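Local structure of putative adhesin (4QDG) at residues Tyr23-Ala28 with Leu273-Glu278; Asn75-Ala80 with Trp128-Leu133; Asn152-Leu157 with Val216-Leu221. The protein is a putative outer-membrane lipoprotein of the FimB/Mfa2 family that probably serves as an adhesin or anchor in the pili of a gut bacterium. One frame throughout, in Å; residues are numbered along the deposited sequence. Where two conformers were deposited one is given.

Interaction 1 of 3, residues Tyr23-Ala28 with Leu273-Glu278; sequences YNMEYA and LDRESE. With MG (magnesium ion), chain D.
Arg275, the last helical residue of helix 269-275, lays its guanidinium between the rings of Tyr23 and Tyr27. Its side chain runs extended from CG to NE and crosses both tyrosines at about a right angle. On one face the guanidinium is stacked on Tyr27, with planes 19° apart and CZ 3.8 Å from the ring centroid, a cation-pi contact. Tyr23 CD1 covers the opposite face, but that ring is tilted by 46°. Further back, Arg275 CG sits over the centre of the Tyr23 ring in a CH-pi contact, 4.1 Å from the centroid. At the edge, NH1 donates to Asn24 O at 2.8 Å, close to the guanidinium plane. Asn24 O also accepts from Tyr27 N, from the opposite face of its plane, which closes a type I turn. Asn24 ND2 donates to Ala28 O at 3.0 Å, within the same loop. Beyond the segments, Glu271 forms a salt bridge with Arg275 NE.

Met25, a selenomethionine, rests its selenium 3.7 Å from Arg275 CB, and its CG lies 3.4 Å from Glu276 OE1. Against this tight sandwich, the side at Glu26 is looser and bridged by water. Glu26 does not touch the other segment: one water accepts from Met25 N, donates to Glu26 OE1 and weakly to Arg275 O. Another water joins Tyr23 OH to Asp274 OD2; Asp274 OD1 forms a salt bridge with Arg225.

Where the helix ends, Leu273 O and Glu276 O each bind a magnesium ion at 2.2 Å, with a water and Asn151 OD1. The metal uses backbone oxygens here, while Glu276 OE2 accepts from Glu278 N. The arginine charge is probably eased by the Tyr27 face, the Asn24 carbonyl and the Glu271 carboxylate.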
loop_
_atom_site.group_PDB
_atom_site.type_symbol
_atom_site.label_atom_id
_atom_site.label_comp_id
_atom_site.label_asym_id
_atom_site.label_seq_id
_atom_site.Cartn_x
_atom_site.Cartn_y
_atom_site.Cartn_z
ATOM N N TYR A 23 0.997 -8.149 -9.044
ATOM C CA TYR A 23 -0.255 -7.401 -8.841
ATOM C C TYR A 23 -0.009 -5.878 -8.803
ATOM O O TYR A 23 -0.214 -5.193 -7.796
ATOM C CB TYR A 23 -0.968 -7.852 -7.563
ATOM C CG TYR A 23 -2.473 -7.742 -7.650
ATOM C CD1 TYR A 23 -3.182 -8.371 -8.674
ATOM C CD2 TYR A 23 -3.199 -7.046 -6.684
ATOM C CE1 TYR A 23 -4.575 -8.309 -8.733
ATOM C CE2 TYR A 23 -4.593 -6.978 -6.740
ATOM C CZ TYR A 23 -5.274 -7.632 -7.753
ATOM O OH TYR A 23 -6.641 -7.591 -7.816
ATOM N N ASN A 24 0.464 -5.379 -9.927
ATOM C CA ASN A 24 0.808 -3.992 -10.143
ATOM C C ASN A 24 0.324 -3.605 -11.557
ATOM O O ASN A 24 -0.206 -4.451 -12.277
ATOM C CB ASN A 24 2.323 -3.788 -9.935
ATOM C CG ASN A 24 3.200 -4.767 -10.680
ATOM O OD1 ASN A 24 3.091 -4.926 -11.886
ATOM N ND2 ASN A 24 4.097 -5.435 -9.978
HETATM N N MSE A 25 0.452 -2.323 -11.921
HETATM C CA MSE A 25 -0.043 -1.779 -13.194
HETATM C C MSE A 25 0.798 -2.254 -14.389
HETATM O O MSE A 25 0.340 -2.152 -15.537
HETATM C CB MSE A 25 -0.115 -0.234 -13.142
HETATM C CG MSE A 25 -1.112 0.282 -12.114
HETATM SE SE MSE A 25 -2.996 -0.304 -12.419
HETATM C CE MSE A 25 -3.494 0.970 -13.791
ATOM N N GLU A 26 1.997 -2.814 -14.121
ATOM C CA GLU A 26 2.902 -3.344 -15.146
ATOM C C GLU A 26 2.583 -4.786 -15.450
ATOM O O GLU A 26 3.068 -5.310 -16.449
ATOM C CB GLU A 26 4.370 -3.225 -14.705
ATOM C CG GLU A 26 4.867 -1.786 -14.568
ATOM C CD GLU A 26 4.237 -0.948 -13.467
ATOM O OE1 GLU A 26 4.287 -1.372 -12.288
ATOM O OE2 GLU A 26 3.678 0.127 -13.792
ATOM N N TYR A 27 1.774 -5.437 -14.587
ATOM C CA TYR A 27 1.397 -6.852 -14.692
ATOM C C TYR A 27 2.683 -7.729 -14.806
ATOM O O TYR A 27 2.734 -8.714 -15.552
ATOM C CB TYR A 27 0.442 -7.077 -15.892
ATOM C CG TYR A 27 -0.964 -6.561 -15.677
ATOM C CD1 TYR A 27 -1.260 -5.204 -15.814
ATOM C CD2 TYR A 27 -2.012 -7.432 -15.390
ATOM C CE1 TYR A 27 -2.558 -4.728 -15.651
ATOM C CE2 TYR A 27 -3.314 -6.964 -15.220
ATOM C CZ TYR A 27 -3.579 -5.610 -15.336
ATOM O OH TYR A 27 -4.863 -5.149 -15.174
ATOM N N ALA A 28 3.731 -7.317 -14.081
ATOM C CA ALA A 28 5.019 -7.973 -14.131
ATOM C C ALA A 28 5.631 -8.119 -12.742
ATOM O O ALA A 28 5.551 -7.205 -11.923
ATOM C CB ALA A 28 5.962 -7.191 -15.053
ATOM N N LEU A 273 -7.251 -0.011 -7.038
ATOM C CA LEU A 273 -6.729 0.566 -5.788
ATOM C C LEU A 273 -5.581 -0.257 -5.205
ATOM O O LEU A 273 -4.730 0.315 -4.512
ATOM C CB LEU A 273 -7.817 0.738 -4.741
ATOM C CG LEU A 273 -8.963 1.688 -5.097
ATOM C CD1 LEU A 273 -10.128 1.483 -4.135
ATOM C CD2 LEU A 273 -8.483 3.164 -5.112
ATOM N N ASP A 274 -5.547 -1.596 -5.495
ATOM C CA ASP A 274 -4.452 -2.450 -5.025
ATOM C C ASP A 274 -3.289 -2.467 -5.999
ATOM O O ASP A 274 -2.159 -2.376 -5.542
ATOM C CB ASP A 274 -4.898 -3.889 -4.748
ATOM C CG ASP A 274 -5.988 -4.053 -3.725
ATOM O OD1 ASP A 274 -5.952 -3.339 -2.712
ATOM O OD2 ASP A 274 -6.853 -4.957 -3.912
ATOM N N ARG A 275 -3.536 -2.561 -7.319
ATOM C CA ARG A 275 -2.441 -2.615 -8.316
ATOM C C ARG A 275 -1.609 -1.321 -8.363
ATOM O O ARG A 275 -0.415 -1.382 -8.581
ATOM C CB ARG A 275 -2.962 -2.908 -9.728
ATOM C CG ARG A 275 -3.333 -4.347 -9.962
ATOM C CD ARG A 275 -3.579 -4.565 -11.444
ATOM N NE ARG A 275 -3.998 -5.935 -11.711
ATOM C CZ ARG A 275 -3.169 -6.956 -11.944
ATOM N NH1 ARG A 275 -1.853 -6.759 -11.990
ATOM N NH2 ARG A 275 -3.652 -8.172 -12.158
ATOM N N GLU A 276 -2.251 -0.178 -8.207
ATOM C CA GLU A 276 -1.549 1.084 -8.223
ATOM C C GLU A 276 -1.158 1.475 -6.805
ATOM O O GLU A 276 -2.006 1.495 -5.919
ATOM C CB GLU A 276 -2.376 2.200 -8.895
ATOM C CG GLU A 276 -1.592 3.504 -9.040
ATOM C CD GLU A 276 -0.318 3.366 -9.847
ATOM O OE1 GLU A 276 -0.390 3.492 -11.092
ATOM O OE2 GLU A 276 0.749 3.109 -9.238
ATOM N N SER A 277 0.125 1.757 -6.584
ATOM C CA SER A 277 0.620 2.138 -5.254
ATOM C C SER A 277 1.311 3.529 -5.253
ATOM O O SER A 277 1.661 4.044 -4.191
ATOM C CB SER A 277 1.583 1.073 -4.736
ATOM O OG SER A 277 2.731 0.997 -5.571
ATOM N N GLU A 278 1.527 4.100 -6.437
ATOM C CA GLU A 278 2.179 5.387 -6.626
ATOM C C GLU A 278 1.176 6.301 -7.252
ATOM O O GLU A 278 0.759 6.061 -8.374
ATOM C CB GLU A 278 3.477 5.257 -7.463
ATOM C CG GLU A 278 4.611 4.499 -6.771
ATOM C CD GLU A 278 5.249 5.109 -5.528
ATOM O OE1 GLU A 278 5.189 6.350 -5.368
ATOM O OE2 GLU A 278 5.844 4.344 -4.731
HETATM MG MG MG D . -2.585 0.586 -3.978
HETATM O O HOH W 1 -0.892 -4.767 -5.165
HETATM O O HOH W 2 -7.719 -6.863 -5.439
HETATM O O HOH W 3 2.113 -0.361 -10.549
HETATM O O HOH W 4 2.551 3.150 -12.554
HETATM O O HOH W 5 -1.110 -0.665 -3.022
#

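Interaction 2 of 3, residues Asn75-Ala80 with Trp128-Leu133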
loop_
_atom_site.group_PDB
_atom_site.type_symbol
_atom_site.label_atom_id
_atom_site.label_comp_id
_atom_site.label_asym_id
_atom_site.label_seq_id
_atom_site.Cartn_x
_atom_site.Cartn_y
_atom_site.Cartn_z
ATOM N N ASN A 75 -2.643 -31.556 3.189
ATOM C CA ASN A 75 -3.082 -30.358 2.485
ATOM C C ASN A 75 -2.859 -29.186 3.434
ATOM O O ASN A 75 -3.347 -29.227 4.565
ATOM C CB ASN A 75 -4.549 -30.523 2.038
ATOM C CG ASN A 75 -5.094 -29.411 1.176
ATOM O OD1 ASN A 75 -4.444 -28.901 0.259
ATOM N ND2 ASN A 75 -6.342 -29.054 1.414
ATOM N N TYR A 76 -2.046 -28.190 3.021
ATOM C CA TYR A 76 -1.687 -27.040 3.873
ATOM C C TYR A 76 -2.133 -25.713 3.297
ATOM O O TYR A 76 -2.323 -25.617 2.092
ATOM C CB TYR A 76 -0.166 -26.977 4.105
ATOM C CG TYR A 76 0.368 -28.128 4.919
ATOM C CD1 TYR A 76 0.701 -29.341 4.315
ATOM C CD2 TYR A 76 0.566 -28.004 6.292
ATOM C CE1 TYR A 76 1.175 -30.414 5.060
ATOM C CE2 TYR A 76 1.077 -29.063 7.045
ATOM C CZ TYR A 76 1.390 -30.265 6.421
ATOM O OH TYR A 76 1.899 -31.324 7.141
ATOM N N HIS A 77 -2.284 -24.689 4.169
ATOM C CA HIS A 77 -2.617 -23.321 3.774
ATOM C C HIS A 77 -1.481 -22.428 4.247
ATOM O O HIS A 77 -1.102 -22.473 5.425
ATOM C CB HIS A 77 -3.976 -22.857 4.307
ATOM C CG HIS A 77 -4.353 -21.490 3.797
ATOM N ND1 HIS A 77 -4.812 -21.302 2.493
ATOM C CD2 HIS A 77 -4.277 -20.289 4.409
ATOM C CE1 HIS A 77 -4.979 -20.001 2.358
ATOM N NE2 HIS A 77 -4.694 -19.352 3.489
ATOM N N PHE A 78 -0.853 -21.732 3.292
ATOM C CA PHE A 78 0.308 -20.881 3.526
ATOM C C PHE A 78 -0.032 -19.420 3.434
ATOM O O PHE A 78 -0.736 -19.021 2.517
ATOM C CB PHE A 78 1.397 -21.200 2.496
ATOM C CG PHE A 78 1.848 -22.634 2.531
ATOM C CD1 PHE A 78 2.842 -23.047 3.419
ATOM C CD2 PHE A 78 1.305 -23.568 1.652
ATOM C CE1 PHE A 78 3.269 -24.378 3.443
ATOM C CE2 PHE A 78 1.751 -24.891 1.662
ATOM C CZ PHE A 78 2.723 -25.290 2.563
ATOM N N VAL A 79 0.480 -18.614 4.358
ATOM C CA VAL A 79 0.263 -17.173 4.342
ATOM C C VAL A 79 1.613 -16.519 4.278
ATOM O O VAL A 79 2.479 -16.846 5.079
ATOM C CB VAL A 79 -0.614 -16.651 5.532
ATOM C CG1 VAL A 79 -0.831 -15.146 5.426
ATOM C CG2 VAL A 79 -1.966 -17.367 5.583
ATOM N N ALA A 80 1.811 -15.619 3.307
ATOM C CA ALA A 80 3.073 -14.879 3.163
ATOM C C ALA A 80 2.884 -13.405 3.426
ATOM O O ALA A 80 1.875 -12.803 3.016
ATOM C CB ALA A 80 3.663 -15.063 1.769
ATOM N N TRP A 128 1.249 -9.025 0.933
ATOM C CA TRP A 128 0.465 -10.154 1.418
ATOM C C TRP A 128 0.010 -11.037 0.277
ATOM O O TRP A 128 -0.350 -10.548 -0.782
ATOM C CB TRP A 128 -0.768 -9.656 2.212
ATOM C CG TRP A 128 -1.671 -10.748 2.690
ATOM C CD1 TRP A 128 -1.556 -11.457 3.851
ATOM C CD2 TRP A 128 -2.783 -11.310 1.985
ATOM N NE1 TRP A 128 -2.547 -12.406 3.925
ATOM C CE2 TRP A 128 -3.319 -12.332 2.795
ATOM C CE3 TRP A 128 -3.404 -11.022 0.759
ATOM C CZ2 TRP A 128 -4.448 -13.060 2.423
ATOM C CZ3 TRP A 128 -4.522 -11.754 0.388
ATOM C CH2 TRP A 128 -5.033 -12.756 1.214
ATOM N N GLY A 129 -0.045 -12.330 0.560
ATOM C CA GLY A 129 -0.565 -13.362 -0.321
ATOM C C GLY A 129 -0.796 -14.640 0.460
ATOM O O GLY A 129 -0.228 -14.828 1.538
ATOM N N GLU A 130 -1.602 -15.546 -0.095
ATOM C CA GLU A 130 -1.861 -16.859 0.528
ATOM C C GLU A 130 -2.074 -17.944 -0.548
ATOM O O GLU A 130 -2.382 -17.629 -1.701
ATOM C CB GLU A 130 -3.049 -16.804 1.501
ATOM C CG GLU A 130 -4.361 -16.376 0.863
ATOM C CD GLU A 130 -5.582 -16.412 1.759
ATOM O OE1 GLU A 130 -5.410 -16.531 2.992
ATOM O OE2 GLU A 130 -6.713 -16.334 1.225
ATOM N N LEU A 131 -1.919 -19.220 -0.152
ATOM C CA LEU A 131 -2.053 -20.352 -1.038
ATOM C C LEU A 131 -2.370 -21.638 -0.265
ATOM O O LEU A 131 -1.792 -21.873 0.791
ATOM C CB LEU A 131 -0.722 -20.518 -1.828
ATOM C CG LEU A 131 -0.670 -21.630 -2.887
ATOM C CD1 LEU A 131 -1.349 -21.198 -4.163
ATOM C CD2 LEU A 131 0.772 -22.057 -3.158
ATOM N N THR A 132 -3.298 -22.450 -0.804
ATOM C CA THR A 132 -3.614 -23.784 -0.280
ATOM C C THR A 132 -2.924 -24.768 -1.216
ATOM O O THR A 132 -3.055 -24.645 -2.445
ATOM C CB THR A 132 -5.122 -24.043 -0.127
ATOM O OG1 THR A 132 -5.677 -23.045 0.706
ATOM C CG2 THR A 132 -5.414 -25.370 0.511
ATOM N N LEU A 133 -2.129 -25.688 -0.654
ATOM C CA LEU A 133 -1.382 -26.614 -1.499
ATOM C C LEU A 133 -1.122 -27.924 -0.769
ATOM O O LEU A 133 -0.736 -27.927 0.410
ATOM C CB LEU A 133 -0.053 -25.932 -1.971
ATOM C CG LEU A 133 1.011 -26.758 -2.716
ATOM C CD1 LEU A 133 0.528 -27.190 -4.129
ATOM C CD2 LEU A 133 2.295 -25.955 -2.851
#
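Two antiparallel beta strands, 75-82 and 127-137, pair here in a transthyretin-like fold, as the family's clan suggests. The axes of segments 75-80 and 128-133 approach to 4.5 Å. Tyr76-Leu133, Phe78-Leu131 and Ala80-Gly129 are hydrogen-bonded pairs. Phe78 N to Leu131 O is short and nearly straight, at 2.7 Å and 179°. His77-Thr132 and Val79-Glu130 are the non-hydrogen-bonded pairs between them.

The face with Tyr76, Phe78, Ala80, Leu131 and Leu133 is largely apolar. The Phe78 ring edge turns to Leu131 O, and its CE2 lies 4.2 Å from Leu133 CB. Strand 15-20 packs on this face, where Val15 and Leu17 touch both Phe78 and Leu133. On the other side of strand 75-82, His77 and Val79 share backbone hydrogen bonds with Tyr43 and Leu41 of strand 38-44.

On the opposite face His77 bonds to two residues of the partner strand. Its CG is anti to the backbone N (chi1 -175°), and the ring reaches Glu130 and Thr132. Both ring nitrogens are used. NE2 donates to Glu130 OE1 at 3.0 Å, in the ring plane but from above the carboxylate plane. The two planes stand 84° apart. Glu130 OE1 has a second partner, Tyr103 OH, and the Tyr103 ring meets His77 edge-to-face. These bonds fix the rotation of the imidazole. Farther along, Val79 CG1 comes 3.6 Å from Trp128 NE1, a buried atom with no polar partner in the model. On the other ring nitrogen, His77 ND1 and Thr132 OG1 share a hydrogen bond of 2.6 Å, either able to donate.

Interaction 3 of 3, residues Asn152-Leu157 with Val216-Leu221; sequences NIRVVL and VAYAEL
Residues 152-157 and 216-221 are neighbouring antiparallel beta strands; the axes of these two segments approach to 4.6 Å at 161°. The backbone bonds come in three pairs: Ile153 with Leu221, Val155 with Ala219, and Leu157 with Ala217. Ile153 N and Leu221 N each donate at 2.8 Å, to Leu221 O and Ile153 O. On its other edge, strand 140-159 bonds to strand 278-285.

Apolar contacts fill the face of Ile153, Val155, Leu157 and their partners. Val155 CG2 meets Leu221 CD1 at 3.9 Å, and Leu157 CB meets Ala217 CB. Strand 170-176 covers this face with Phe170, Phe172 and Ile174. On the other face, Val156 CG1 packs on Val216 CG2.

Polar and aromatic groups share that second face. In the conformer described, one of two deposited, Arg154 is extended from CG to NE, and its guanidinium lies flat on Tyr218, planes 18° apart, with CZ 4.2 Å from the ring centroid. This is a cation-pi stack. In this conformer the Glu220 carboxylate is gripped at both oxygens. Arg154 NH1 reaches OE2 in a 2.6 Å salt bridge, from above the carboxylate plane. Asn152 ND2 donates to Glu220 OE1 at 2.7 Å, nearly in line with the C-O bond.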
loop_
_atom_site.group_PDB
_atom_site.type_symbol
_atom_site.label_atom_id
_atom_site.label_comp_id
_atom_site.label_asym_id
_atom_site.label_seq_id
_atom_site.Cartn_x
_atom_site.Cartn_y
_atom_site.Cartn_z
ATOM N N ASN A 152 1.585 5.535 -1.796
ATOM C CA ASN A 152 2.229 6.841 -1.733
ATOM C C ASN A 152 1.384 7.777 -2.565
ATOM O O ASN A 152 1.063 7.451 -3.702
ATOM C CB ASN A 152 3.706 6.825 -2.207
ATOM C CG ASN A 152 4.399 8.140 -1.896
ATOM O OD1 ASN A 152 4.724 8.417 -0.751
ATOM N ND2 ASN A 152 4.507 9.038 -2.878
ATOM N N ILE A 153 0.946 8.884 -1.961
ATOM C CA ILE A 153 0.112 9.886 -2.624
ATOM C C ILE A 153 0.871 11.224 -2.598
ATOM O O ILE A 153 1.197 11.717 -1.529
ATOM C CB ILE A 153 -1.307 9.978 -1.972
ATOM C CG1 ILE A 153 -2.043 8.644 -2.108
ATOM C CG2 ILE A 153 -2.154 11.094 -2.622
ATOM C CD1 ILE A 153 -2.675 8.102 -0.898
ATOM N N ARG A 154 1.188 11.742 -3.786
ATOM C CA ARG A 154 1.845 13.028 -3.954
ATOM C C ARG A 154 0.765 14.039 -4.351
ATOM O O ARG A 154 0.155 13.916 -5.401
ATOM C CB ARG A 154 3.008 12.964 -4.972
ATOM C CG ARG A 154 3.730 14.310 -5.242
ATOM C CD ARG A 154 4.847 14.093 -6.259
ATOM N NE ARG A 154 5.560 15.308 -6.675
ATOM C CZ ARG A 154 6.696 15.761 -6.140
ATOM N NH1 ARG A 154 7.237 15.150 -5.089
ATOM N NH2 ARG A 154 7.290 16.839 -6.641
ATOM N N VAL A 155 0.517 15.023 -3.469
ATOM C CA VAL A 155 -0.463 16.073 -3.672
ATOM C C VAL A 155 0.263 17.308 -4.131
ATOM O O VAL A 155 1.178 17.756 -3.454
ATOM C CB VAL A 155 -1.315 16.321 -2.393
ATOM C CG1 VAL A 155 -2.367 17.393 -2.643
ATOM C CG2 VAL A 155 -1.981 15.012 -1.919
ATOM N N VAL A 156 -0.149 17.877 -5.278
ATOM C CA VAL A 156 0.463 19.073 -5.837
ATOM C C VAL A 156 -0.561 20.220 -5.913
ATOM O O VAL A 156 -1.705 20.007 -6.302
ATOM C CB VAL A 156 1.123 18.784 -7.210
ATOM C CG1 VAL A 156 1.613 20.066 -7.895
ATOM C CG2 VAL A 156 2.282 17.796 -7.062
ATOM N N LEU A 157 -0.137 21.429 -5.493
ATOM C CA LEU A 157 -0.921 22.658 -5.596
ATOM C C LEU A 157 -0.228 23.529 -6.613
ATOM O O LEU A 157 0.958 23.804 -6.474
ATOM C CB LEU A 157 -1.103 23.376 -4.250
ATOM C CG LEU A 157 -1.592 22.564 -3.050
ATOM C CD1 LEU A 157 -1.747 23.451 -1.859
ATOM C CD2 LEU A 157 -2.921 21.854 -3.359
ATOM N N VAL A 216 5.401 24.995 -7.899
ATOM C CA VAL A 216 4.259 24.349 -7.288
ATOM C C VAL A 216 4.621 23.915 -5.871
ATOM O O VAL A 216 5.798 23.784 -5.537
ATOM C CB VAL A 216 3.761 23.155 -8.169
ATOM C CG1 VAL A 216 3.487 23.597 -9.595
ATOM C CG2 VAL A 216 4.732 21.993 -8.159
ATOM N N ALA A 217 3.600 23.670 -5.070
ATOM C CA ALA A 217 3.717 23.123 -3.723
ATOM C C ALA A 217 3.447 21.629 -3.815
ATOM O O ALA A 217 2.595 21.201 -4.610
ATOM C CB ALA A 217 2.705 23.801 -2.795
ATOM N N TYR A 218 4.138 20.827 -3.018
ATOM C CA TYR A 218 3.867 19.389 -3.015
ATOM C C TYR A 218 3.937 18.862 -1.610
ATOM O O TYR A 218 4.636 19.436 -0.779
ATOM C CB TYR A 218 4.826 18.595 -3.944
ATOM C CG TYR A 218 6.209 18.381 -3.371
ATOM C CD1 TYR A 218 6.483 17.292 -2.546
ATOM C CD2 TYR A 218 7.245 19.259 -3.660
ATOM C CE1 TYR A 218 7.750 17.107 -1.986
ATOM C CE2 TYR A 218 8.518 19.085 -3.105
ATOM C CZ TYR A 218 8.761 18.012 -2.262
ATOM O OH TYR A 218 10.005 17.844 -1.710
ATOM N N ALA A 219 3.225 17.757 -1.367
ATOM C CA ALA A 219 3.218 16.964 -0.154
ATOM C C ALA A 219 3.128 15.469 -0.521
ATOM O O ALA A 219 2.292 15.070 -1.331
ATOM C CB ALA A 219 2.059 17.346 0.738
ATOM N N GLU A 220 4.007 14.657 0.067
ATOM C CA GLU A 220 4.005 13.221 -0.124
ATOM C C GLU A 220 3.439 12.571 1.132
ATOM O O GLU A 220 3.951 12.812 2.226
ATOM C CB GLU A 220 5.400 12.716 -0.435
ATOM C CG GLU A 220 6.036 13.413 -1.628
ATOM C CD GLU A 220 6.394 12.537 -2.813
ATOM O OE1 GLU A 220 5.882 11.401 -2.912
ATOM O OE2 GLU A 220 7.205 12.996 -3.642
ATOM N N LEU A 221 2.369 11.780 0.987
ATOM C CA LEU A 221 1.745 11.092 2.116
ATOM C C LEU A 221 1.787 9.585 1.857
ATOM O O LEU A 221 1.549 9.139 0.742
ATOM C CB LEU A 221 0.292 11.580 2.315
ATOM C CG LEU A 221 0.093 13.028 2.684
ATOM C CD1 LEU A 221 -0.503 13.783 1.512
ATOM C CD2 LEU A 221 -0.790 13.126 3.904
#

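Interaction 1 joins parts of the chain far apart in sequence, and interactions 2 and 3 both lie within the span between its segments. Interaction 2 comes first along the chain, then interaction 3. Their centres are 37 Å apart, on opposite sides of the chain's centre. The centre of interaction 1 lies about 21 Å from that of interaction 2 and about 20 Å from that of interaction 3. Strands 127-137 and 140-159 are consecutive neighbours, so they link the two strand pairs through the elongated molecule. Interaction 1 touches interaction 3 directly, where Ser277 O lies 2.8 Å from Asn152 N, a probable hydrogen bond. The magnesium site of Leu273, Glu276 and Asn151 lies at this junction, beside the start of segment 152-157.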